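PDB 5MDN: DNA polymerase from Pyrobaculum calidifontis, which probably catalyses template-directed DNA synthesis from deoxyribonucleoside triphosphates, as a family B DNA polymerase of a hyperthermophilic archaeon. Local coordinates for residues Pro161-Leu166 with Asp223-Val228. Sequence-based numbering, arbitrary orientation.
Sequences PPLRVL and DPDVIV
Leu163 reaches Asp225 and Val226 with its two branches: CD2 lies against the carboxylate of Asp225, while CD1 is 3.9 Å from Val226 CG2. At Arg164 the contact becomes polar. Its amide points at Asp225 OD2 (N to OD2 2.9 Å) in a nearly straight bond, 174° at the hydrogen, met on the anti side of the carboxylate; Arg30 and Arg255 form salt bridges with the same aspartate. The carbonyl of Arg164 is gripped twice, by the amides of Asp225 and Val226. A bend at chi3 (-74°) brings the guanidinium beside Asp223, the residue that follows helix 209-222. Arg164 NE hydrogen-bonds Asp223 O at 2.8 Å; this oxygen lies close to the guanidinium plane, although the donor stands above the carbonyl plane. Arg164 NH2 adds a salt bridge to Asp223 OD2 (3.1 Å), its hydrogen bond weak at 133°, while OD1 of that carboxylate pairs with Arg273 and Arg255. An alanine in place of Arg164 would probably leave Asp223 O and OD2 without these donors and the exit from the helix less firmly tied to the residue that leads into strand 165-172.

From Val165 the register is that of a parallel ladder, Val165 beside Val226 and Leu166 beside Ile227, joining the middle strand 165-172 of the RNase H-like exonuclease sheet to its neighbour 226-229. Val165 CG1, anti to its backbone N, meets Val228 CG2 at 3.6 Å on the face shared with Val226. Leu166 N donates to Val226 O (3.0 Å), and Leu166 O accepts from Val228 N (2.9 Å). On the opposite face, Leu166 CB packs against Pro224 CB, and its side chain continues onto Phe218, Val219 and Phe222 of helix 209-222.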
loop_
_atom_site.group_PDB
_atom_site.type_symbol
_atom_site.label_atom_id
_atom_site.label_comp_id
_atom_site.label_asym_id
_atom_site.label_seq_id
_atom_site.Cartn_x
_atom_site.Cartn_y
_atom_site.Cartn_z
ATOM N N PRO A 161 10.965 -9.716 18.934
ATOM C CA PRO A 161 11.798 -9.106 19.966
ATOM C C PRO A 161 11.557 -7.610 20.023
ATOM O O PRO A 161 10.935 -7.039 19.113
ATOM C CB PRO A 161 13.225 -9.427 19.496
ATOM C CG PRO A 161 13.112 -9.502 18.014
ATOM C CD PRO A 161 11.722 -10.006 17.704
ATOM N N PRO A 162 12.012 -6.938 21.077
ATOM C CA PRO A 162 11.911 -5.475 21.101
ATOM C C PRO A 162 12.762 -4.865 19.997
ATOM O O PRO A 162 13.928 -5.223 19.818
ATOM C CB PRO A 162 12.431 -5.104 22.495
ATOM C CG PRO A 162 13.281 -6.261 22.903
ATOM C CD PRO A 162 12.616 -7.468 22.312
ATOM N N LEU A 163 12.169 -3.934 19.257
ATOM C CA LEU A 163 12.842 -3.257 18.159
ATOM C C LEU A 163 13.018 -1.783 18.490
ATOM O O LEU A 163 12.139 -1.161 19.095
ATOM C CB LEU A 163 12.056 -3.405 16.852
ATOM C CG LEU A 163 11.934 -4.809 16.256
ATOM C CD1 LEU A 163 11.181 -4.760 14.936
ATOM C CD2 LEU A 163 13.309 -5.431 16.070
ATOM N N ARG A 164 14.159 -1.228 18.092
ATOM C CA ARG A 164 14.419 0.199 18.234
ATOM C C ARG A 164 13.833 0.908 17.018
ATOM O O ARG A 164 14.337 0.760 15.899
ATOM C CB ARG A 164 15.916 0.464 18.375
ATOM C CG ARG A 164 16.519 -0.086 19.661
ATOM C CD ARG A 164 17.896 0.504 19.929
ATOM N NE ARG A 164 18.923 -0.040 19.043
ATOM C CZ ARG A 164 19.531 -1.209 19.228
ATOM N NH1 ARG A 164 19.219 -1.968 20.270
ATOM N NH2 ARG A 164 20.451 -1.621 18.369
ATOM N N VAL A 165 12.768 1.676 17.239
ATOM C CA VAL A 165 12.031 2.344 16.176
ATOM C C VAL A 165 12.365 3.827 16.203
ATOM O O VAL A 165 12.444 4.440 17.276
ATOM C CB VAL A 165 10.514 2.114 16.324
ATOM C CG1 VAL A 165 9.763 2.699 15.144
ATOM C CG2 VAL A 165 10.215 0.628 16.472
ATOM N N LEU A 166 12.563 4.403 15.019
ATOM C CA LEU A 166 12.858 5.822 14.867
ATOM C C LEU A 166 11.894 6.421 13.855
ATOM O O LEU A 166 11.875 6.007 12.690
ATOM C CB LEU A 166 14.304 6.039 14.414
ATOM C CG LEU A 166 14.694 7.497 14.160
ATOM C CD1 LEU A 166 15.215 8.141 15.431
ATOM C CD2 LEU A 166 15.708 7.608 13.032
ATOM N N ASP A 223 20.958 3.768 16.593
ATOM C CA ASP A 223 20.991 2.482 15.899
ATOM C C ASP A 223 19.594 1.876 15.812
ATOM O O ASP A 223 19.321 0.853 16.453
ATOM C CB ASP A 223 21.949 1.503 16.589
ATOM C CG ASP A 223 22.203 0.255 15.763
ATOM O OD1 ASP A 223 21.980 0.302 14.535
ATOM O OD2 ASP A 223 22.623 -0.772 16.338
ATOM N N PRO A 224 18.685 2.474 15.046
ATOM C CA PRO A 224 17.327 1.933 14.964
ATOM C C PRO A 224 17.251 0.705 14.074
ATOM O O PRO A 224 18.010 0.546 13.114
ATOM C CB PRO A 224 16.530 3.095 14.359
ATOM C CG PRO A 224 17.520 3.786 13.489
ATOM C CD PRO A 224 18.846 3.676 14.208
ATOM N N ASP A 225 16.310 -0.175 14.411
ATOM C CA ASP A 225 16.020 -1.337 13.581
ATOM C C ASP A 225 14.987 -1.021 12.506
ATOM O O ASP A 225 15.065 -1.555 11.394
ATOM C CB ASP A 225 15.529 -2.497 14.451
ATOM C CG ASP A 225 16.515 -2.862 15.544
ATOM O OD1 ASP A 225 17.664 -3.226 15.214
ATOM O OD2 ASP A 225 16.140 -2.789 16.735
ATOM N N VAL A 226 14.015 -0.169 12.826
ATOM C CA VAL A 226 13.009 0.293 11.879
ATOM C C VAL A 226 13.064 1.813 11.817
ATOM O O VAL A 226 13.160 2.485 12.851
ATOM C CB VAL A 226 11.595 -0.186 12.272
ATOM C CG1 VAL A 226 10.615 0.066 11.137
ATOM C CG2 VAL A 226 11.618 -1.661 12.647
ATOM N N ILE A 227 13.007 2.354 10.602
ATOM C CA ILE A 227 12.880 3.789 10.378
ATOM C C ILE A 227 11.530 4.036 9.720
ATOM O O ILE A 227 11.277 3.552 8.609
ATOM C CB ILE A 227 14.027 4.338 9.518
ATOM C CG1 ILE A 227 15.342 4.302 10.297
ATOM C CG2 ILE A 227 13.719 5.754 9.054
ATOM C CD1 ILE A 227 16.552 4.714 9.479
ATOM N N VAL A 228 10.665 4.785 10.398
ATOM C CA VAL A 228 9.315 5.056 9.922
ATOM C C VAL A 228 9.198 6.526 9.554
ATOM O O VAL A 228 9.744 7.399 10.239
ATOM C CB VAL A 228 8.250 4.674 10.970
ATOM C CG1 VAL A 228 7.752 3.257 10.729
ATOM C CG2 VAL A 228 8.817 4.813 12.373
#